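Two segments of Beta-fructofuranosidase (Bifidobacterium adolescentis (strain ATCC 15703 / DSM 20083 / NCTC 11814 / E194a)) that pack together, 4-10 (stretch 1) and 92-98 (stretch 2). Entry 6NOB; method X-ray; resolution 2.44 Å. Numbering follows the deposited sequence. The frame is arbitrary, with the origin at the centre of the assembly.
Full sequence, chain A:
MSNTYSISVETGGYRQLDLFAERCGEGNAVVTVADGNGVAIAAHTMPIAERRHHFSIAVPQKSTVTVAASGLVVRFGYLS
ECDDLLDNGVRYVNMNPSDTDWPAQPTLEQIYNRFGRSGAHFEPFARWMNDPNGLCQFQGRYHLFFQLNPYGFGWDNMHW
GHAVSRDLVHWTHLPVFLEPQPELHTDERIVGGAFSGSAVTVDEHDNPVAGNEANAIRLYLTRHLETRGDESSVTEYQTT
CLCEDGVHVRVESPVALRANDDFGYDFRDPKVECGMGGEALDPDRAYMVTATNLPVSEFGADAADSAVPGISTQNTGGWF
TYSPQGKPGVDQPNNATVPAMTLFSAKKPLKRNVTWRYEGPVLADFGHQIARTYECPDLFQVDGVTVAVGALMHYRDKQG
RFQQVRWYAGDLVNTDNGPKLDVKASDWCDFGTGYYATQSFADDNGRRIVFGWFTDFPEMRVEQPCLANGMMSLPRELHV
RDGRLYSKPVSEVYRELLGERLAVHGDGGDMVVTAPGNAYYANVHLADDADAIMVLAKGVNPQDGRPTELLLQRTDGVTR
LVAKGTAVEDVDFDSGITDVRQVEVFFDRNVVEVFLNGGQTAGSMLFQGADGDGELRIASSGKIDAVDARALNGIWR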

# COMPACT_ATOMS: atom_id res chain seq x y z
N THR A 4 -3.18 28.45 -24.28
CA THR A 4 -2.47 28.95 -23.11
C THR A 4 -3.37 28.92 -21.88
O THR A 4 -4.36 29.65 -21.79
CB THR A 4 -1.96 30.39 -23.35
OG1 THR A 4 -0.80 30.35 -24.20
CG2 THR A 4 -1.57 31.05 -22.04
N TYR A 5 -3.03 28.05 -20.93
CA TYR A 5 -3.76 27.89 -19.68
C TYR A 5 -3.09 28.71 -18.58
O TYR A 5 -1.86 28.73 -18.48
CB TYR A 5 -3.83 26.41 -19.28
CG TYR A 5 -4.90 26.10 -18.25
CD1 TYR A 5 -6.25 26.26 -18.54
CD2 TYR A 5 -4.56 25.63 -16.98
CE1 TYR A 5 -7.23 25.98 -17.61
CE2 TYR A 5 -5.53 25.34 -16.04
CZ TYR A 5 -6.86 25.52 -16.36
OH TYR A 5 -7.83 25.23 -15.43
N SER A 6 -3.90 29.37 -17.75
CA SER A 6 -3.38 30.32 -16.78
C SER A 6 -4.13 30.20 -15.46
O SER A 6 -5.35 30.02 -15.44
CB SER A 6 -3.49 31.75 -17.31
OG SER A 6 -2.45 32.57 -16.79
N ILE A 7 -3.38 30.30 -14.35
CA ILE A 7 -3.95 30.32 -13.01
C ILE A 7 -3.23 31.36 -12.17
O ILE A 7 -2.15 31.84 -12.52
CB ILE A 7 -3.87 28.94 -12.30
CG1 ILE A 7 -2.41 28.55 -12.06
CG2 ILE A 7 -4.61 27.87 -13.09
CD1 ILE A 7 -2.24 27.39 -11.10
N SER A 8 -3.85 31.71 -11.04
CA SER A 8 -3.28 32.64 -10.07
C SER A 8 -3.04 31.91 -8.75
O SER A 8 -3.89 31.13 -8.30
CB SER A 8 -4.21 33.84 -9.85
OG SER A 8 -3.46 34.99 -9.49
N VAL A 9 -1.89 32.18 -8.13
CA VAL A 9 -1.43 31.42 -6.97
C VAL A 9 -0.88 32.39 -5.93
O VAL A 9 -0.04 33.24 -6.26
CB VAL A 9 -0.36 30.39 -7.35
CG1 VAL A 9 0.34 29.84 -6.11
CG2 VAL A 9 -0.96 29.26 -8.17
N GLU A 10 -1.33 32.26 -4.69
CA GLU A 10 -0.79 33.01 -3.56
C GLU A 10 0.26 32.14 -2.87
O GLU A 10 -0.05 31.05 -2.40
CB GLU A 10 -1.89 33.42 -2.59
CG GLU A 10 -3.00 34.22 -3.23
CD GLU A 10 -4.08 34.59 -2.23
OE1 GLU A 10 -3.83 35.48 -1.39
OE2 GLU A 10 -5.18 33.99 -2.30
N TYR A 92 -1.29 21.87 -2.14
CA TYR A 92 -1.60 21.46 -3.50
C TYR A 92 -1.94 22.66 -4.37
O TYR A 92 -2.58 23.62 -3.93
CB TYR A 92 -2.76 20.46 -3.50
CG TYR A 92 -3.00 19.83 -4.84
CD1 TYR A 92 -2.12 18.88 -5.35
CD2 TYR A 92 -4.11 20.17 -5.61
CE1 TYR A 92 -2.34 18.29 -6.59
CE2 TYR A 92 -4.33 19.59 -6.85
CZ TYR A 92 -3.44 18.65 -7.33
OH TYR A 92 -3.66 18.07 -8.55
N VAL A 93 -1.49 22.60 -5.63
CA VAL A 93 -1.80 23.60 -6.64
C VAL A 93 -2.48 22.89 -7.80
O VAL A 93 -1.94 21.92 -8.34
CB VAL A 93 -0.53 24.35 -7.11
CG1 VAL A 93 -0.85 25.23 -8.31
CG2 VAL A 93 0.04 25.18 -5.97
N ASN A 94 -3.66 23.37 -8.18
CA ASN A 94 -4.47 22.75 -9.22
C ASN A 94 -4.30 23.55 -10.52
O ASN A 94 -4.88 24.62 -10.68
CB ASN A 94 -5.94 22.69 -8.80
CG ASN A 94 -6.86 22.29 -9.94
OD1 ASN A 94 -6.46 21.56 -10.86
ND2 ASN A 94 -8.09 22.78 -9.90
N MET A 95 -3.50 23.01 -11.43
CA MET A 95 -3.38 23.56 -12.78
C MET A 95 -3.84 22.55 -13.83
O MET A 95 -3.48 22.66 -15.00
CB MET A 95 -1.94 24.00 -13.06
CG MET A 95 -1.84 25.17 -14.02
SD MET A 95 -0.18 25.84 -14.16
CE MET A 95 -0.44 27.04 -15.47
N ASN A 96 -4.64 21.57 -13.42
CA ASN A 96 -5.17 20.57 -14.34
C ASN A 96 -6.47 21.07 -14.94
O ASN A 96 -7.45 21.25 -14.20
CB ASN A 96 -5.39 19.25 -13.62
CG ASN A 96 -5.54 18.08 -14.57
OD1 ASN A 96 -5.95 18.24 -15.72
ND2 ASN A 96 -5.20 16.88 -14.09
N PRO A 97 -6.53 21.32 -16.25
CA PRO A 97 -7.78 21.81 -16.85
C PRO A 97 -8.95 20.85 -16.70
O PRO A 97 -10.10 21.27 -16.85
CB PRO A 97 -7.41 22.00 -18.33
CG PRO A 97 -5.91 22.11 -18.34
CD PRO A 97 -5.44 21.23 -17.23
N SER A 98 -8.70 19.57 -16.39
CA SER A 98 -9.77 18.61 -16.19
C SER A 98 -10.35 18.66 -14.78
O SER A 98 -11.50 18.24 -14.59
CB SER A 98 -9.27 17.19 -16.49
OG SER A 98 -8.82 17.07 -17.83
O HOH W 1 -9.15 23.60 -13.09

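Two chain segments can lie alongside one another without sharing a backbone hydrogen bond, and the contact between residues 4-10 and 92-98 of this beta-fructofuranosidase is a compact example. The first segment is a strand from Tyr-5 to Glu-10; the second is largely irregular. Their touching parts run in nearly opposite directions, 159° apart end to end, and the register sets Tyr-5 CA 7.8 Å from Pro-97 CA, Ile-7 CA 6.8 Å from Met-95 CA and Val-9 CA 7.8 Å from Val-93 CA. No hydrogen bond crosses directly between the segments, and the 363 Å² buried between them is mostly a matter of side-chain packing.

The alternation of an extended strand decides which residues take part. Tyr-5, Ile-7 and Val-9 direct their CA-to-CB bonds toward the second segment, whereas Ser-6 points away and Ser-8 is out of reach; the hydroxyls of both serines are hydrogen-bonded elsewhere in the structure.

At the centre of the row, Ile-7 extends its CD1 methyl into a niche formed by three successive residues. Ile-7 CD1 lies 3.7 Å from Met-95 CG, 3.8 Å from Val-93 CG1 and 3.8 Å from the backbone O of Asn-94, so a single methyl meets both apolar side chains and the main chain between them. Val-93 CG1 is shared: it also lies 4.0 Å from CG2 of Val-9, which carries the apolar row onward along the strand.

At the other end, Tyr-5 supplies the largest share of the strand's covered surface. Pro-97 CG sits 3.8 Å from the centroid of the Tyr-5 ring (CG, CD1, CD2, CE1, CE2 and CZ) and only 4° off its normal, a CH-pi contact placed almost squarely over the face. Met-95 adds a flanking contact, its CG lying 4.0 Å from Tyr-5 CD2, while its carbonyl O approaches Tyr-5 CE2 at 3.5 Å.

Polar contact between the segments is made through solvent. Tyr-5 OH and the backbone O of Asn-96 are 4.2 Å apart, too far for a direct hydrogen bond, but water 1 lies 3.1 Å from each of these two oxygens and bridges them, donating to the carbonyl.

The irregular segment also has internal ties. Asn-94 OD1 accepts from Asn-96 N at 3.1 Å, and Asn-96 OD1 accepts from Ser-98 N, also at 3.1 Å. Each asparagine thus engages the backbone two residues ahead, linking successive parts of the loop against which the strand packs.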